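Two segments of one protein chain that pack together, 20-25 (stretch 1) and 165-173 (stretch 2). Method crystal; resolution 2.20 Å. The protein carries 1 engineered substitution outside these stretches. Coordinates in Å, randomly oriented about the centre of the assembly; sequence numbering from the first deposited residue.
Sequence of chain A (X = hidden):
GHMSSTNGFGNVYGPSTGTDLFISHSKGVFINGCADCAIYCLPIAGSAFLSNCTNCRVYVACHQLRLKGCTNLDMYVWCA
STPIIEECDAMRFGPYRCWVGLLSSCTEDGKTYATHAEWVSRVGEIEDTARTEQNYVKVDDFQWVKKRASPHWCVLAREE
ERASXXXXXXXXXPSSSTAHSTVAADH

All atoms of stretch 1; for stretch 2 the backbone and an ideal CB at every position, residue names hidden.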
ATOM      1  N   ASP A  20      -5.919   8.695 -10.469  1.00 26.82           N
ATOM      2  CA  ASP A  20      -5.799   8.305  -9.082  1.00 24.72           C
ATOM      3  C   ASP A  20      -6.912   7.340  -8.664  1.00 21.57           C
ATOM      4  O   ASP A  20      -8.064   7.523  -9.045  1.00 26.02           O
ATOM      5  CB  ASP A  20      -5.726   9.536  -8.183  1.00 25.28           C
ATOM      6  CG  ASP A  20      -4.403  10.317  -8.367  1.00 29.17           C
ATOM      7  OD1 ASP A  20      -3.561   9.916  -9.235  1.00 28.46           O
ATOM      8  OD2 ASP A  20      -4.204  11.323  -7.641  1.00 27.29           O
ATOM      9  N   LEU A  21      -6.552   6.276  -7.943  1.00 18.99           N
ATOM     10  CA  LEU A  21      -7.522   5.235  -7.522  1.00 18.61           C
ATOM     11  C   LEU A  21      -7.795   5.287  -6.013  1.00 16.55           C
ATOM     12  O   LEU A  21      -6.883   5.563  -5.224  1.00 15.70           O
ATOM     13  CB  LEU A  21      -7.023   3.844  -7.893  1.00 19.03           C
ATOM     14  CG  LEU A  21      -6.682   3.603  -9.362  1.00 21.80           C
ATOM     15  CD1 LEU A  21      -6.286   2.143  -9.516  1.00 23.71           C
ATOM     16  CD2 LEU A  21      -7.857   3.948 -10.269  1.00 24.53           C
ATOM     17  N   PHE A  22      -9.044   5.026  -5.636  1.00 15.29           N
ATOM     18  CA  PHE A  22      -9.477   5.042  -4.244  1.00 15.16           C
ATOM     19  C   PHE A  22     -10.054   3.665  -3.897  1.00 14.96           C
ATOM     20  O   PHE A  22     -11.133   3.308  -4.330  1.00 16.25           O
ATOM     21  CB  PHE A  22     -10.476   6.174  -4.013  1.00 15.81           C
ATOM     22  CG  PHE A  22      -9.893   7.543  -4.296  1.00 16.01           C
ATOM     23  CD1 PHE A  22      -8.976   8.103  -3.431  1.00 15.24           C
ATOM     24  CD2 PHE A  22     -10.228   8.245  -5.441  1.00 17.60           C
ATOM     25  CE1 PHE A  22      -8.421   9.342  -3.681  1.00 15.76           C
ATOM     26  CE2 PHE A  22      -9.660   9.500  -5.719  1.00 17.55           C
ATOM     27  CZ  PHE A  22      -8.761  10.049  -4.831  1.00 16.53           C
ATOM     28  N   ILE A  23      -9.288   2.877  -3.156  1.00 14.07           N
ATOM     29  CA  ILE A  23      -9.626   1.484  -2.862  1.00 15.01           C
ATOM     30  C   ILE A  23     -10.228   1.434  -1.465  1.00 14.61           C
ATOM     31  O   ILE A  23      -9.545   1.735  -0.485  1.00 13.89           O
ATOM     32  CB  ILE A  23      -8.368   0.609  -2.982  1.00 15.35           C
ATOM     33  CG1 ILE A  23      -7.911   0.722  -4.471  1.00 16.38           C
ATOM     34  CG2 ILE A  23      -8.620  -0.834  -2.513  1.00 14.88           C
ATOM     35  CD1 ILE A  23      -6.895  -0.283  -4.951  1.00 17.54           C
ATOM     36  N   SER A  24     -11.497   1.086  -1.362  1.00 15.64           N
ATOM     37  CA  SER A  24     -12.148   1.082  -0.033  1.00 18.19           C
ATOM     38  C   SER A  24     -11.705  -0.137   0.796  1.00 16.83           C
ATOM     39  O   SER A  24     -11.000  -1.020   0.302  1.00 14.92           O
ATOM     40  CB  SER A  24     -13.684   1.174  -0.146  1.00 20.61           C
ATOM     41  OG  SER A  24     -14.267   1.561   1.091  1.00 24.06           O
ATOM     42  N   HIS A  25     -12.073  -0.132   2.072  1.00 18.52           N
ATOM     43  CA  HIS A  25     -11.727  -1.229   3.005  1.00 19.73           C
ATOM     44  C   HIS A  25     -12.427  -2.515   2.592  1.00 18.23           C
ATOM     45  O   HIS A  25     -13.549  -2.479   2.116  1.00 18.15           O
ATOM     46  CB  HIS A  25     -12.027  -0.879   4.475  1.00 22.96           C
ATOM     47  CG  HIS A  25     -13.333  -0.178   4.693  1.00 30.99           C
ATOM     48  ND1 HIS A  25     -14.546  -0.835   4.761  1.00 35.57           N
ATOM     49  CD2 HIS A  25     -13.612   1.146   4.828  1.00 36.12           C
ATOM     50  CE1 HIS A  25     -15.511   0.052   4.947  1.00 38.92           C
ATOM     51  NE2 HIS A  25     -14.971   1.259   4.981  1.00 37.02           N
ATOM     52  N   UNK A 165      -2.081  15.043   0.983  1.00 14.27           N
ATOM     53  CA  UNK A 165      -3.242  15.570   1.688  1.00 15.64           C
ATOM     54  C   UNK A 165      -4.536  15.156   1.016  1.00 15.25           C
ATOM     55  O   UNK A 165      -5.595  15.558   1.444  1.00 15.67           O
ATOM     56  CB  UNK A 165      -3.165  17.096   1.775  1.00 15.64           C
ATOM     57  N   UNK A 166      -4.453  14.307  -0.007  1.00 15.43           N
ATOM     58  CA  UNK A 166      -5.631  13.885  -0.764  1.00 16.00           C
ATOM     59  C   UNK A 166      -6.682  13.207   0.131  1.00 15.91           C
ATOM     60  O   UNK A 166      -6.367  12.273   0.855  1.00 15.08           O
ATOM     61  CB  UNK A 166      -5.212  12.933  -1.886  1.00 16.00           C
ATOM     62  N   UNK A 167      -7.924  13.696   0.073  1.00 16.42           N
ATOM     63  CA  UNK A 167      -9.046  13.062   0.749  1.00 17.48           C
ATOM     64  C   UNK A 167      -9.542  11.849  -0.065  1.00 16.81           C
ATOM     65  O   UNK A 167      -9.599  11.899  -1.299  1.00 16.36           O
ATOM     66  CB  UNK A 167     -10.177  14.070   0.960  1.00 17.48           C
ATOM     67  N   UNK A 168      -9.861  10.759   0.627  1.00 15.96           N
ATOM     68  CA  UNK A 168     -10.374   9.560  -0.020  1.00 16.46           C
ATOM     69  C   UNK A 168     -11.737   9.824  -0.638  1.00 19.52           C
ATOM     70  O   UNK A 168     -12.657  10.341   0.028  1.00 20.84           O
ATOM     71  CB  UNK A 168     -10.460   8.405   0.980  1.00 16.46           C
ATOM     72  N   UNK A 169     -11.874   9.460  -1.908  1.00 21.18           N
ATOM     73  CA  UNK A 169     -13.189   9.239  -2.485  1.00 23.38           C
ATOM     74  C   UNK A 169     -13.415  10.021  -3.745  1.00 26.21           C
ATOM     75  O   UNK A 169     -12.660  10.946  -4.038  1.00 28.34           O
ATOM     76  CB  UNK A 169     -14.276   9.592  -1.468  1.00 23.38           C
ATOM     77  N   UNK A 170     -14.440   9.634  -4.521  1.00 27.90           N
ATOM     78  CA  UNK A 170     -15.302   8.478  -4.258  1.00 27.85           C
ATOM     79  C   UNK A 170     -14.594   7.162  -4.573  1.00 25.06           C
ATOM     80  O   UNK A 170     -13.663   7.125  -5.393  1.00 23.93           O
ATOM     81  CB  UNK A 170     -16.590   8.583  -5.077  1.00 27.85           C
ATOM     82  N   UNK A 171     -15.040   6.085  -3.935  1.00 24.46           N
ATOM     83  CA  UNK A 171     -14.362   4.786  -4.075  1.00 23.64           C
ATOM     84  C   UNK A 171     -14.343   4.359  -5.530  1.00 24.60           C
ATOM     85  O   UNK A 171     -15.341   4.504  -6.226  1.00 25.06           O
ATOM     86  CB  UNK A 171     -15.047   3.716  -3.222  1.00 23.64           C
ATOM     87  N   UNK A 172     -13.198   3.860  -5.990  1.00 23.65           N
ATOM     88  CA  UNK A 172     -13.090   3.232  -7.299  1.00 23.67           C
ATOM     89  C   UNK A 172     -13.901   1.940  -7.280  1.00 25.99           C
ATOM     90  O   UNK A 172     -13.805   1.138  -6.343  1.00 24.77           O
ATOM     91  CB  UNK A 172     -11.630   2.962  -7.667  1.00 23.67           C
ATOM     92  N   UNK A 173     -14.701   1.733  -8.314  1.00 28.16           N
ATOM     93  CA  UNK A 173     -15.529   0.532  -8.417  1.00 32.65           C
ATOM     94  C   UNK A 173     -14.633  -0.645  -8.811  1.00 29.42           C
ATOM     95  O   UNK A 173     -13.870  -0.540  -9.766  1.00 27.70           O
ATOM     96  CB  UNK A 173     -16.659   0.725  -9.431  1.00 32.65           C
TER

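At position 165 the ideal CB has nothing of stretch 1 within 5.5 Å, so almost any side chain fits. Thr165 makes no contact here.

Position 166 points its CA-to-CB bond toward stretch 1, with the ideal CB 5.1 Å from CE1 of Phe22. A beta-branched residue such as threonine or valine could extend a methyl to the ring; alanine would fit but stop short of it. Thr166, rotamer m, sets its CG2 3.8 Å from Phe22 CE1, near the plane of the ring and at its edge.

Position 167 points away, its side chain unconstrained by stretch 1. It is Val167, whose contribution comes from the backbone: its O lies 3.7 Å from Phe22 CE1.

Position 168 points sideways, with the ideal CB 4.7 Å from Phe22 CD1. From there a long side chain could run past Phe22 toward Ser24; leucine, methionine or an aromatic would suit. Phe168, with chi1 t, brings its ring over this path. The edge of the Phe22 ring meets its face, centroids 5.6 Å apart and planes at 77°, and Phe22 CB sits over the same ring, 3.9 Å from the centroid of Phe168. Phe168 CZ reaches within 3.7 Å of Ser24 N.

Position 169 has phi/psi of 127/164, where a CB would jam against the carbonyl O of the preceding residue. That alone calls for glycine, and Gly169 it is; its N lies over a face of the Phe22 ring, 3.5 Å from Phe22 CD1.

Position 170 points away, and the peptide bond before it is cis, which strongly favours proline. The side chain of Pro170 stays 5.0 Å or more from stretch 1 (CD to Phe22 CD2), while its O approaches Phe22 CB at 3.6 Å.

Position 171 points sideways, its ideal CB 4.1 Å from Phe22 O and 4.2 Å from Ser24 CB. Alanine or serine would suit, though larger groups are not excluded. Ala171 also places its CA 3.6 Å from Phe22 O in a CA-H...O contact.

Position 172 points toward the strand, its ideal CB 3.4 Å from Phe22 O, and its backbone N donates to Phe22 O at 2.7 Å. Phe22 N is a donor nearby, so a short side chain with an acceptor, serine or threonine, fits best. Thr172, rotamer m, accepts from Phe22 N through OG1 at 2.8 Å and 169°, so Phe22 is held by both backbone polar atoms.

Position 173 points away into space free of stretch 1, leaving the choice open; Leu173 makes no contact.

Stretch 2 165-173: TTVFGPATL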
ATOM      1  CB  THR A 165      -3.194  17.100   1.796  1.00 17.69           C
ATOM      2  OG1 THR A 165      -3.126  17.672   0.488  1.00 19.06           O
ATOM      3  CG2 THR A 165      -1.962  17.557   2.627  1.00 17.94           C
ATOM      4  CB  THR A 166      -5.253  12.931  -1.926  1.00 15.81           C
ATOM      5  OG1 THR A 166      -4.401  13.624  -2.862  1.00 16.66           O
ATOM      6  CG2 THR A 166      -6.485  12.480  -2.667  1.00 16.20           C
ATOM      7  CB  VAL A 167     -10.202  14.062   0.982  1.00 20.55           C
ATOM      8  CG1 VAL A 167     -11.375  13.378   1.688  1.00 21.07           C
ATOM      9  CG2 VAL A 167      -9.700  15.260   1.797  1.00 22.12           C
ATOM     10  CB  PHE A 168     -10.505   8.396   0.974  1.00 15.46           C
ATOM     11  CG  PHE A 168     -11.014   7.108   0.348  1.00 14.52           C
ATOM     12  CD1 PHE A 168     -12.367   6.850   0.262  1.00 15.11           C
ATOM     13  CD2 PHE A 168     -10.135   6.165  -0.144  1.00 13.68           C
ATOM     14  CE1 PHE A 168     -12.833   5.685  -0.319  1.00 15.33           C
ATOM     15  CE2 PHE A 168     -10.588   4.991  -0.721  1.00 13.71           C
ATOM     16  CZ  PHE A 168     -11.945   4.749  -0.821  1.00 14.50           C
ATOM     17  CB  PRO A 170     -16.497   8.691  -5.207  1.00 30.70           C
ATOM     18  CG  PRO A 170     -16.176   9.887  -6.049  1.00 31.35           C
ATOM     19  CD  PRO A 170     -14.745  10.267  -5.812  1.00 29.59           C
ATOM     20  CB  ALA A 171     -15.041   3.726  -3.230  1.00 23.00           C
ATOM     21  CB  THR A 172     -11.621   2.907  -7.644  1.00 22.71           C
ATOM     22  OG1 THR A 172     -10.825   4.094  -7.584  1.00 20.93           O
ATOM     23  CG2 THR A 172     -11.502   2.294  -9.020  1.00 23.41           C
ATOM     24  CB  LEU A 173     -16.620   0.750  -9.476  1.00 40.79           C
ATOM     25  CG  LEU A 173     -17.567  -0.403  -9.841  1.00 51.27           C
ATOM     26  CD1 LEU A 173     -18.464  -0.803  -8.673  1.00 53.37           C
ATOM     27  CD2 LEU A 173     -18.412  -0.029 -11.063  1.00 54.00           C
TER
HETATM   28  O   HOH W   1     -10.883   6.241  -9.414  1.00 30.84           O
HETATM   29  O   HOH W   2     -13.035   0.225  -3.882  1.00 15.17           O
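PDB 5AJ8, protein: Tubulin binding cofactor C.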